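Local coordinates for protein galactokinase (Bifidobacterium longum subsp. infantis ATCC 15697 = JCM 1222 = DSM 20088, PDB 6TEQ) that probably phosphorylates galactose at the expense of ATP, as a GHMP-family galactokinase, and binds 2-deoxy-2-fluoro-galactose in its sugar pocket, at residues L22-G33 with L68-V79. Numbering follows the deposited sequence. Where two conformers were deposited one is given.
Sequences LFVDTYGAAPEG and LKPREDTKVRVV
Tyr27, in the last turn of helix 12-27, lies against Arg77 and Val79 of strand 75-80, packing the helix of this GHMP kinase onto the branched mixed sheet beneath it. The local axes of 22-27 and 75-79 approach to 9.8 Å at their closest. With CG anti to its carbonyl carbon (chi1 -54°), the tyrosine lies alongside the Arg77 side chain, the two pointing opposite ways, and sets CD1 over the centre of one guanidinium face, 3.5 Å from Arg77 NH2; the two planes are turned 49° apart. A bend at chi3 brings the guanidinium to this place, where NE meets Asp126 in a salt bridge and a water in the guanidinium plane links NH2 to Tyr27 O. The phenol OH hydrogen-bonds to Ala127 O in strand 125-131. A leucine in place of Tyr27 would probably leave Ala127 O without this donor and one face of the Arg77 guanidinium poorly packed. Val79 CG1 fits between Leu22, Thr26 and Tyr27, 4.0 Å from Leu22 CG and 3.6 Å from Thr26 OG1. That hydroxyl donates to Leu22 O, which the Thr26 amide reaches from the opposite face of the carbonyl. On the same helix, the Phe23 ring is sandwiched between Tyr27 CD2 and, from the loop that follows, Pro31 CB, and its CZ touches Lys69 CB at 3.8 Å. Lys69 NZ reaches a water shared with Ala30 O. Glu32 and Gly33 together face Leu68 in a classic beta bulge: Glu32 N donates to Leu68 O in the more bent bond, while Leu68 N reaches Gly33 O at 162°.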
loop_
_atom_site.group_PDB
_atom_site.type_symbol
_atom_site.label_atom_id
_atom_site.label_comp_id
_atom_site.label_asym_id
_atom_site.label_seq_id
_atom_site.Cartn_x
_atom_site.Cartn_y
_atom_site.Cartn_z
ATOM N N LEU A 22 -5.762 -21.717 -13.078
ATOM C CA LEU A 22 -7.044 -21.000 -13.132
ATOM C C LEU A 22 -7.235 -20.452 -14.553
ATOM O O LEU A 22 -8.361 -20.429 -15.086
ATOM C CB LEU A 22 -7.067 -19.885 -12.095
ATOM C CG LEU A 22 -8.315 -19.030 -12.068
ATOM C CD1 LEU A 22 -9.529 -19.861 -11.736
ATOM C CD2 LEU A 22 -8.195 -17.948 -11.015
ATOM N N PHE A 23 -6.160 -20.002 -15.149
ATOM C CA PHE A 23 -6.233 -19.436 -16.522
ATOM C C PHE A 23 -6.653 -20.556 -17.499
ATOM O O PHE A 23 -7.615 -20.356 -18.256
ATOM C CB PHE A 23 -4.879 -18.864 -16.942
ATOM C CG PHE A 23 -4.963 -18.123 -18.242
ATOM C CD1 PHE A 23 -5.006 -18.848 -19.440
ATOM C CD2 PHE A 23 -5.072 -16.751 -18.258
ATOM C CE1 PHE A 23 -5.110 -18.165 -20.622
ATOM C CE2 PHE A 23 -5.169 -16.052 -19.454
ATOM C CZ PHE A 23 -5.194 -16.771 -20.628
ATOM N N VAL A 24 -6.018 -21.722 -17.428
ATOM C CA VAL A 24 -6.270 -22.848 -18.383
ATOM C C VAL A 24 -7.672 -23.378 -18.099
ATOM O O VAL A 24 -8.438 -23.591 -19.081
ATOM C CB VAL A 24 -5.166 -23.926 -18.292
ATOM C CG1 VAL A 24 -5.534 -25.212 -19.034
ATOM C CG2 VAL A 24 -3.837 -23.415 -18.855
ATOM N N ASP A 25 -8.050 -23.554 -16.823
ATOM C CA ASP A 25 -9.422 -23.993 -16.430
ATOM C C ASP A 25 -10.523 -23.035 -16.944
ATOM O O ASP A 25 -11.696 -23.439 -17.176
ATOM C CB ASP A 25 -9.495 -24.115 -14.903
ATOM C CG ASP A 25 -8.743 -25.343 -14.435
ATOM O OD1 ASP A 25 -8.308 -26.139 -15.325
ATOM O OD2 ASP A 25 -8.584 -25.490 -13.214
ATOM N N THR A 26 -10.240 -21.758 -17.003
ATOM C CA THR A 26 -11.254 -20.732 -17.291
ATOM C C THR A 26 -11.308 -20.506 -18.811
ATOM O O THR A 26 -12.438 -20.384 -19.327
ATOM C CB THR A 26 -10.962 -19.437 -16.551
ATOM O OG1 THR A 26 -10.834 -19.621 -15.152
ATOM C CG2 THR A 26 -12.044 -18.429 -16.846
ATOM N N TYR A 27 -10.142 -20.364 -19.460
ATOM C CA TYR A 27 -10.032 -19.867 -20.855
ATOM C C TYR A 27 -9.543 -20.907 -21.850
ATOM O O TYR A 27 -9.700 -20.632 -23.037
ATOM C CB TYR A 27 -9.060 -18.682 -20.911
ATOM C CG TYR A 27 -9.396 -17.575 -19.962
ATOM C CD1 TYR A 27 -10.637 -16.984 -19.996
ATOM C CD2 TYR A 27 -8.517 -17.112 -19.001
ATOM C CE1 TYR A 27 -10.999 -15.948 -19.151
ATOM C CE2 TYR A 27 -8.878 -16.086 -18.122
ATOM C CZ TYR A 27 -10.126 -15.505 -18.171
ATOM O OH TYR A 27 -10.551 -14.456 -17.384
ATOM N N GLY A 28 -9.132 -22.082 -21.389
ATOM C CA GLY A 28 -8.625 -23.232 -22.159
ATOM C C GLY A 28 -7.256 -22.997 -22.723
ATOM O O GLY A 28 -6.413 -23.887 -22.598
ATOM N N ALA A 29 -7.056 -21.855 -23.372
ATOM C CA ALA A 29 -5.722 -21.427 -23.891
ATOM C C ALA A 29 -4.669 -21.402 -22.752
ATOM O O ALA A 29 -5.024 -21.156 -21.573
ATOM C CB ALA A 29 -5.834 -20.054 -24.574
ATOM N N ALA A 30 -3.398 -21.534 -23.093
ATOM C CA ALA A 30 -2.244 -21.242 -22.202
ATOM C C ALA A 30 -2.089 -19.728 -22.100
ATOM O O ALA A 30 -2.271 -19.032 -23.084
ATOM C CB ALA A 30 -0.989 -21.830 -22.774
ATOM N N PRO A 31 -1.718 -19.147 -20.937
ATOM C CA PRO A 31 -1.456 -17.714 -20.888
ATOM C C PRO A 31 -0.098 -17.455 -21.536
ATOM O O PRO A 31 0.721 -18.403 -21.697
ATOM C CB PRO A 31 -1.330 -17.425 -19.401
ATOM C CG PRO A 31 -0.876 -18.736 -18.806
ATOM C CD PRO A 31 -1.468 -19.829 -19.672
ATOM N N GLU A 32 0.126 -16.208 -21.928
ATOM C CA GLU A 32 1.443 -15.791 -22.493
ATOM C C GLU A 32 2.507 -15.837 -21.400
ATOM O O GLU A 32 3.641 -16.175 -21.697
ATOM C CB GLU A 32 1.346 -14.397 -23.103
ATOM C CG GLU A 32 2.687 -13.984 -23.681
ATOM C CD GLU A 32 2.672 -12.823 -24.641
ATOM O OE1 GLU A 32 1.577 -12.561 -25.242
ATOM O OE2 GLU A 32 3.760 -12.169 -24.744
ATOM N N GLY A 33 2.157 -15.554 -20.138
ATOM C CA GLY A 33 3.083 -15.700 -19.018
ATOM C C GLY A 33 2.322 -15.439 -17.713
ATOM O O GLY A 33 1.082 -15.246 -17.739
ATOM N N LEU A 68 -1.783 -13.933 -17.803
ATOM C CA LEU A 68 -2.412 -13.063 -18.812
ATOM C C LEU A 68 -2.079 -13.479 -20.228
ATOM O O LEU A 68 -0.955 -13.980 -20.482
ATOM C CB LEU A 68 -1.968 -11.623 -18.524
ATOM C CG LEU A 68 -2.582 -10.526 -19.426
ATOM C CD1 LEU A 68 -2.803 -9.244 -18.654
ATOM C CD2 LEU A 68 -1.716 -10.282 -20.654
ATOM N N LYS A 69 -3.018 -13.231 -21.128
ATOM C CA LYS A 69 -2.771 -13.366 -22.588
ATOM C C LYS A 69 -3.453 -12.195 -23.252
ATOM O O LYS A 69 -4.607 -11.911 -22.960
ATOM C CB LYS A 69 -3.285 -14.696 -23.147
ATOM C CG LYS A 69 -2.941 -14.915 -24.594
ATOM C CD LYS A 69 -3.368 -16.282 -25.049
ATOM C CE LYS A 69 -2.954 -16.526 -26.479
ATOM N NZ LYS A 69 -3.635 -17.716 -26.963
ATOM N N PRO A 70 -2.765 -11.501 -24.171
ATOM C CA PRO A 70 -3.412 -10.380 -24.861
ATOM C C PRO A 70 -4.439 -10.956 -25.836
ATOM O O PRO A 70 -4.304 -12.078 -26.253
ATOM C CB PRO A 70 -2.257 -9.712 -25.597
ATOM C CG PRO A 70 -1.264 -10.847 -25.835
ATOM C CD PRO A 70 -1.379 -11.763 -24.610
ATOM N N ARG A 71 -5.346 -10.101 -26.248
ATOM C CA ARG A 71 -6.353 -10.408 -27.287
ATOM C C ARG A 71 -6.170 -9.475 -28.479
ATOM O O ARG A 71 -5.635 -8.373 -28.291
ATOM C CB ARG A 71 -7.735 -10.255 -26.683
ATOM C CG ARG A 71 -8.093 -11.269 -25.592
ATOM C CD ARG A 71 -9.463 -11.025 -24.948
ATOM N NE ARG A 71 -10.517 -11.257 -25.937
ATOM C CZ ARG A 71 -11.267 -12.322 -26.029
ATOM N NH1 ARG A 71 -12.117 -12.353 -27.037
ATOM N NH2 ARG A 71 -11.149 -13.363 -25.189
ATOM N N GLU A 72 -6.640 -9.865 -29.671
ATOM C CA GLU A 72 -6.615 -8.974 -30.867
ATOM C C GLU A 72 -7.908 -8.140 -30.931
ATOM O O GLU A 72 -7.982 -7.244 -31.787
ATOM C CB GLU A 72 -6.436 -9.779 -32.156
ATOM C CG GLU A 72 -5.068 -10.446 -32.319
ATOM C CD GLU A 72 -5.016 -11.419 -33.504
ATOM O OE1 GLU A 72 -6.085 -11.672 -34.073
ATOM O OE2 GLU A 72 -3.896 -11.978 -33.768
ATOM N N ASP A 73 -8.900 -8.426 -30.079
ATOM C CA ASP A 73 -10.047 -7.504 -29.871
ATOM C C ASP A 73 -9.826 -6.661 -28.620
ATOM O O ASP A 73 -8.750 -6.749 -28.023
ATOM C CB ASP A 73 -11.382 -8.254 -29.869
ATOM C CG ASP A 73 -11.557 -9.250 -28.756
ATOM O OD1 ASP A 73 -10.980 -8.983 -27.669
ATOM O OD2 ASP A 73 -12.291 -10.300 -28.977
ATOM N N THR A 74 -10.860 -5.930 -28.209
ATOM C CA THR A 74 -10.817 -4.983 -27.066
ATOM C C THR A 74 -11.565 -5.584 -25.878
ATOM O O THR A 74 -11.831 -4.836 -24.911
ATOM C CB THR A 74 -11.315 -3.599 -27.477
ATOM O OG1 THR A 74 -12.561 -3.635 -28.197
ATOM C CG2 THR A 74 -10.254 -2.925 -28.314
ATOM N N LYS A 75 -11.896 -6.868 -25.942
ATOM C CA LYS A 75 -12.557 -7.583 -24.831
ATOM C C LYS A 75 -11.535 -7.819 -23.707
ATOM O O LYS A 75 -10.385 -8.126 -23.980
ATOM C CB LYS A 75 -13.185 -8.906 -25.265
ATOM C CG LYS A 75 -14.426 -8.745 -26.140
ATOM C CD LYS A 75 -15.075 -10.032 -26.534
ATOM C CE LYS A 75 -16.364 -9.835 -27.295
ATOM N NZ LYS A 75 -16.355 -10.538 -28.604
ATOM N N VAL A 76 -11.993 -7.691 -22.480
ATOM C CA VAL A 76 -11.225 -7.957 -21.237
ATOM C C VAL A 76 -12.042 -8.931 -20.422
ATOM O O VAL A 76 -13.153 -8.560 -20.010
ATOM C CB VAL A 76 -10.892 -6.707 -20.424
ATOM C CG1 VAL A 76 -10.238 -7.155 -19.125
ATOM C CG2 VAL A 76 -10.001 -5.758 -21.211
ATOM N N ARG A 77 -11.491 -10.124 -20.294
ATOM C CA ARG A 77 -12.024 -11.160 -19.399
ATOM C C ARG A 77 -11.063 -11.295 -18.221
ATOM O O ARG A 77 -9.890 -11.548 -18.427
ATOM C CB ARG A 77 -12.298 -12.491 -20.067
ATOM C CG ARG A 77 -13.315 -12.424 -21.178
ATOM C CD ARG A 77 -13.617 -13.759 -21.771
ATOM N NE ARG A 77 -12.465 -14.334 -22.378
ATOM C CZ ARG A 77 -12.389 -15.583 -22.795
ATOM N NH1 ARG A 77 -13.419 -16.412 -22.663
ATOM N NH2 ARG A 77 -11.263 -16.004 -23.336
ATOM N N VAL A 78 -11.602 -11.339 -17.023
ATOM C CA VAL A 78 -10.785 -11.578 -15.821
ATOM C C VAL A 78 -11.536 -12.523 -14.899
ATOM O O VAL A 78 -12.770 -12.449 -14.759
ATOM C CB VAL A 78 -10.436 -10.253 -15.111
ATOM C CG1 VAL A 78 -9.510 -9.420 -15.960
ATOM C CG2 VAL A 78 -11.596 -9.449 -14.676
ATOM N N VAL A 79 -10.765 -13.315 -14.187
ATOM C CA VAL A 79 -11.305 -14.229 -13.165
ATOM C C VAL A 79 -10.357 -14.154 -11.976
ATOM O O VAL A 79 -9.128 -13.924 -12.192
ATOM C CB VAL A 79 -11.508 -15.634 -13.730
ATOM C CG1 VAL A 79 -10.172 -16.209 -14.167
ATOM C CG2 VAL A 79 -12.249 -16.559 -12.742
HETATM O O HOH W 1 -9.901 -18.317 -24.445
HETATM O O HOH W 2 -1.574 -19.693 -25.450
#